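Local structure of cobalt-precorrin-5B C(1)-methyltransferase (Archaeoglobus fulgidus, 1SR8) at residues D162-E165 with V166-T170; I239-A242 with L243-P246. The protein probably catalyses the S-adenosylmethionine-dependent methylation of C-1 of cobalt-precorrin-5B to give cobalt-precorrin-6A, a step of the anaerobic route to adenosylcobalamin. All blocks are in the same frame, centred on the assembly; numbering follows the deposited sequence.

Two short helices, each with an acid-lysine pair three residues apart, show the same local device in two parts of the fold. Interaction 1 takes in helix 163-168, which follows strand 155-159 of the six-stranded mixed sheet. Interaction 2 comes later in the chain, where helix 239-242 gives way to the loop before strand 248-253 of the parallel four-stranded sheet, and it packs beside that sheet. The two do not touch: their centres lie about 35 Å apart, their nearest atoms about 21 Å. They are thus separate local elements, one along a helix and one at a helix end, within the conserved CbiD region of the chain.

Interaction 1. Residues D162-E165 with V166-T170; sequences DGEE and VAKKT
Lys168 reaches back along the helix to Glu165, and these two, with Val166 on another face, make most of the contact. Beyond CG the lysine chain is extended until chi4 (77°), where it turns NZ to 2.5 Å from Glu165 OE2 in a short salt bridge. Glu165 folds at chi2 (-46°) to present its carboxylate, and the ammonium comes to OE2 from above the carboxylate plane. The aliphatic part of the lysine also passes near the other oxygen, with CD 3.5 Å from Glu165 OE1. Glu164, extended beyond CG, offers a second, long salt bridge, its OE2 lying 3.7 Å from Lys168 NZ, so one ammonium links two neighbouring carboxylates. Val166 N donates to Asp162 O at 2.9 Å, and Val166 CG2 comes within 3.1 Å of the same oxygen, a tight approach. Its side chain also touches Thr101 and Ile104 of a neighbouring loop. Farther on, Lys168 N bonds to Glu165 O at 2.6 Å from above the carbonyl plane, with a weak second bond to Glu164 O. The whole is a salt-bridge network on the exposed surface of a short helix, combining i to i+3 and i to i+4 spacings.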
# COMPACT_ATOMS: atom_id res chain seq x y z
N ASP A 162 -14.94 -13.81 -2.24
CA ASP A 162 -15.31 -13.77 -0.83
C ASP A 162 -15.34 -12.35 -0.30
O ASP A 162 -15.29 -12.13 0.91
CB ASP A 162 -14.33 -14.59 0.02
CG ASP A 162 -14.26 -16.04 -0.41
OD1 ASP A 162 -15.32 -16.70 -0.50
OD2 ASP A 162 -13.13 -16.52 -0.65
N GLY A 163 -15.42 -11.40 -1.21
CA GLY A 163 -15.42 -10.01 -0.81
C GLY A 163 -16.56 -9.58 0.08
O GLY A 163 -16.36 -8.86 1.05
N GLU A 164 -17.77 -10.01 -0.24
CA GLU A 164 -18.93 -9.61 0.55
C GLU A 164 -18.82 -10.10 1.98
O GLU A 164 -19.19 -9.39 2.92
CB GLU A 164 -20.21 -10.14 -0.07
CG GLU A 164 -21.45 -9.51 0.52
CD GLU A 164 -22.71 -10.05 -0.11
OE1 GLU A 164 -22.84 -9.96 -1.35
OE2 GLU A 164 -23.57 -10.56 0.64
N GLU A 165 -18.30 -11.32 2.15
CA GLU A 165 -18.12 -11.89 3.47
C GLU A 165 -17.00 -11.18 4.20
O GLU A 165 -17.23 -10.54 5.23
CB GLU A 165 -17.81 -13.38 3.38
CG GLU A 165 -19.04 -14.25 3.24
CD GLU A 165 -20.14 -13.85 4.22
OE1 GLU A 165 -19.87 -13.82 5.45
OE2 GLU A 165 -21.27 -13.57 3.77
N VAL A 166 -15.79 -11.28 3.67
CA VAL A 166 -14.62 -10.64 4.27
C VAL A 166 -14.97 -9.22 4.68
O VAL A 166 -14.46 -8.71 5.68
CB VAL A 166 -13.42 -10.60 3.30
CG1 VAL A 166 -12.28 -9.81 3.90
CG2 VAL A 166 -12.97 -12.01 2.99
N ALA A 167 -15.84 -8.58 3.91
CA ALA A 167 -16.27 -7.22 4.17
C ALA A 167 -17.02 -7.10 5.50
O ALA A 167 -16.86 -6.12 6.23
CB ALA A 167 -17.16 -6.72 3.03
N LYS A 168 -17.84 -8.09 5.81
CA LYS A 168 -18.61 -8.08 7.04
C LYS A 168 -17.73 -7.92 8.28
O LYS A 168 -18.19 -7.48 9.33
CB LYS A 168 -19.44 -9.37 7.16
CG LYS A 168 -20.54 -9.53 6.10
CD LYS A 168 -21.34 -10.81 6.35
CE LYS A 168 -22.59 -10.92 5.48
NZ LYS A 168 -22.34 -11.30 4.05
N LYS A 169 -16.45 -8.27 8.16
CA LYS A 169 -15.54 -8.17 9.30
C LYS A 169 -14.49 -7.09 9.08
O LYS A 169 -13.46 -7.07 9.74
CB LYS A 169 -14.85 -9.53 9.54
CG LYS A 169 -14.02 -10.03 8.36
CD LYS A 169 -13.85 -11.55 8.39
CE LYS A 169 -12.97 -12.02 9.54
NZ LYS A 169 -11.55 -11.59 9.39
N THR A 170 -14.77 -6.19 8.14
CA THR A 170 -13.83 -5.12 7.84
C THR A 170 -14.40 -3.79 8.35
O THR A 170 -13.72 -2.76 8.31
CB THR A 170 -13.57 -5.04 6.33
OG1 THR A 170 -12.39 -4.27 6.09
CG2 THR A 170 -14.74 -4.38 5.62

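Interaction 2. Residues I239-A242 with L243-P246; sequences IDEA and LKHP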
# COMPACT_ATOMS: atom_id res chain seq x y z
N ILE A 239 3.02 6.51 16.86
CA ILE A 239 3.68 7.79 17.07
C ILE A 239 4.52 7.84 18.34
O ILE A 239 5.61 8.42 18.34
CB ILE A 239 2.64 8.94 17.13
CG1 ILE A 239 2.04 9.16 15.74
CG2 ILE A 239 3.29 10.22 17.64
CD1 ILE A 239 0.94 10.20 15.69
N ASP A 240 4.02 7.23 19.41
CA ASP A 240 4.73 7.21 20.69
C ASP A 240 6.13 6.66 20.51
O ASP A 240 7.10 7.19 21.06
CB ASP A 240 3.97 6.36 21.72
CG ASP A 240 2.61 6.94 22.08
OD1 ASP A 240 2.54 8.14 22.42
OD2 ASP A 240 1.61 6.18 22.03
N GLU A 241 6.24 5.59 19.73
CA GLU A 241 7.54 5.00 19.47
C GLU A 241 8.45 5.96 18.73
O GLU A 241 9.62 6.13 19.07
CB GLU A 241 7.36 3.71 18.67
CG GLU A 241 6.93 2.56 19.54
CD GLU A 241 7.86 2.41 20.73
OE1 GLU A 241 9.07 2.17 20.51
OE2 GLU A 241 7.37 2.55 21.88
N ALA A 242 7.91 6.60 17.69
CA ALA A 242 8.68 7.54 16.91
C ALA A 242 9.16 8.68 17.79
O ALA A 242 10.25 9.23 17.58
CB ALA A 242 7.82 8.07 15.77
N LEU A 243 8.36 9.04 18.80
CA LEU A 243 8.72 10.13 19.70
C LEU A 243 9.94 9.85 20.57
O LEU A 243 10.41 10.74 21.28
CB LEU A 243 7.52 10.50 20.57
CG LEU A 243 6.40 11.23 19.82
CD1 LEU A 243 5.23 11.51 20.76
CD2 LEU A 243 6.94 12.54 19.24
N LYS A 244 10.46 8.62 20.52
CA LYS A 244 11.65 8.26 21.29
C LYS A 244 12.87 8.82 20.56
O LYS A 244 13.98 8.82 21.10
CB LYS A 244 11.80 6.74 21.41
CG LYS A 244 10.73 6.04 22.22
CD LYS A 244 11.01 4.53 22.22
CE LYS A 244 10.03 3.75 23.10
NZ LYS A 244 10.39 2.29 23.17
N HIS A 245 12.67 9.27 19.33
CA HIS A 245 13.75 9.85 18.54
C HIS A 245 14.26 11.05 19.34
O HIS A 245 13.48 11.83 19.88
CB HIS A 245 13.22 10.28 17.17
CG HIS A 245 14.28 10.76 16.23
ND1 HIS A 245 14.81 12.04 16.29
CD2 HIS A 245 14.90 10.15 15.19
CE1 HIS A 245 15.70 12.19 15.33
NE2 HIS A 245 15.77 11.05 14.65
N PRO A 246 15.59 11.20 19.43
CA PRO A 246 16.21 12.30 20.18
C PRO A 246 16.41 13.65 19.47
O PRO A 246 16.85 14.61 20.11
CB PRO A 246 17.53 11.70 20.61
CG PRO A 246 17.91 10.90 19.39
CD PRO A 246 16.61 10.22 19.02
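Leu243 N closes the last helical turn on Ile239 O at 2.9 Å, after which the backbone tightens into i to i+3 bonds, Lys244 N to Glu241 O and, at 3.0 Å, His245 N to Ala242 O, the latter closing a type I beta turn from Ala242 to His245. Leu243 lies alongside Ile239, the two side chains pointing the same way, with Leu243 CD1 3.9 Å from Ile239 CG2. On another side Glu241 and Lys244 also run side by side. The lysine is extended beyond CG, whereas the glutamate bends at chi2 (-52°) to bring its carboxylate round to the ammonium. Lys244 NZ bonds to Glu241 OE1 at 3.0 Å on the syn lone pair, the side facing OE2, and Lys244 CE sits 3.2 Å from Glu241 OE2. The end of the lysine therefore lies across both carboxylate oxygens, the bond itself going to OE1. Asp240 OD1 makes a salt bridge to Arg271 and a hydrogen bond to Trp261 NE1. Ile239, Ala242 and Leu243 all touch Ile213 of strand 210-214, while Ile239 also packs on Leu258 and Trp261 of helix 255-262. Glu241 rests on Val198, and Lys244 and His245 on Leu202, so helix 195-204 flanks the turn, from which a short loop leads to strand 248-253.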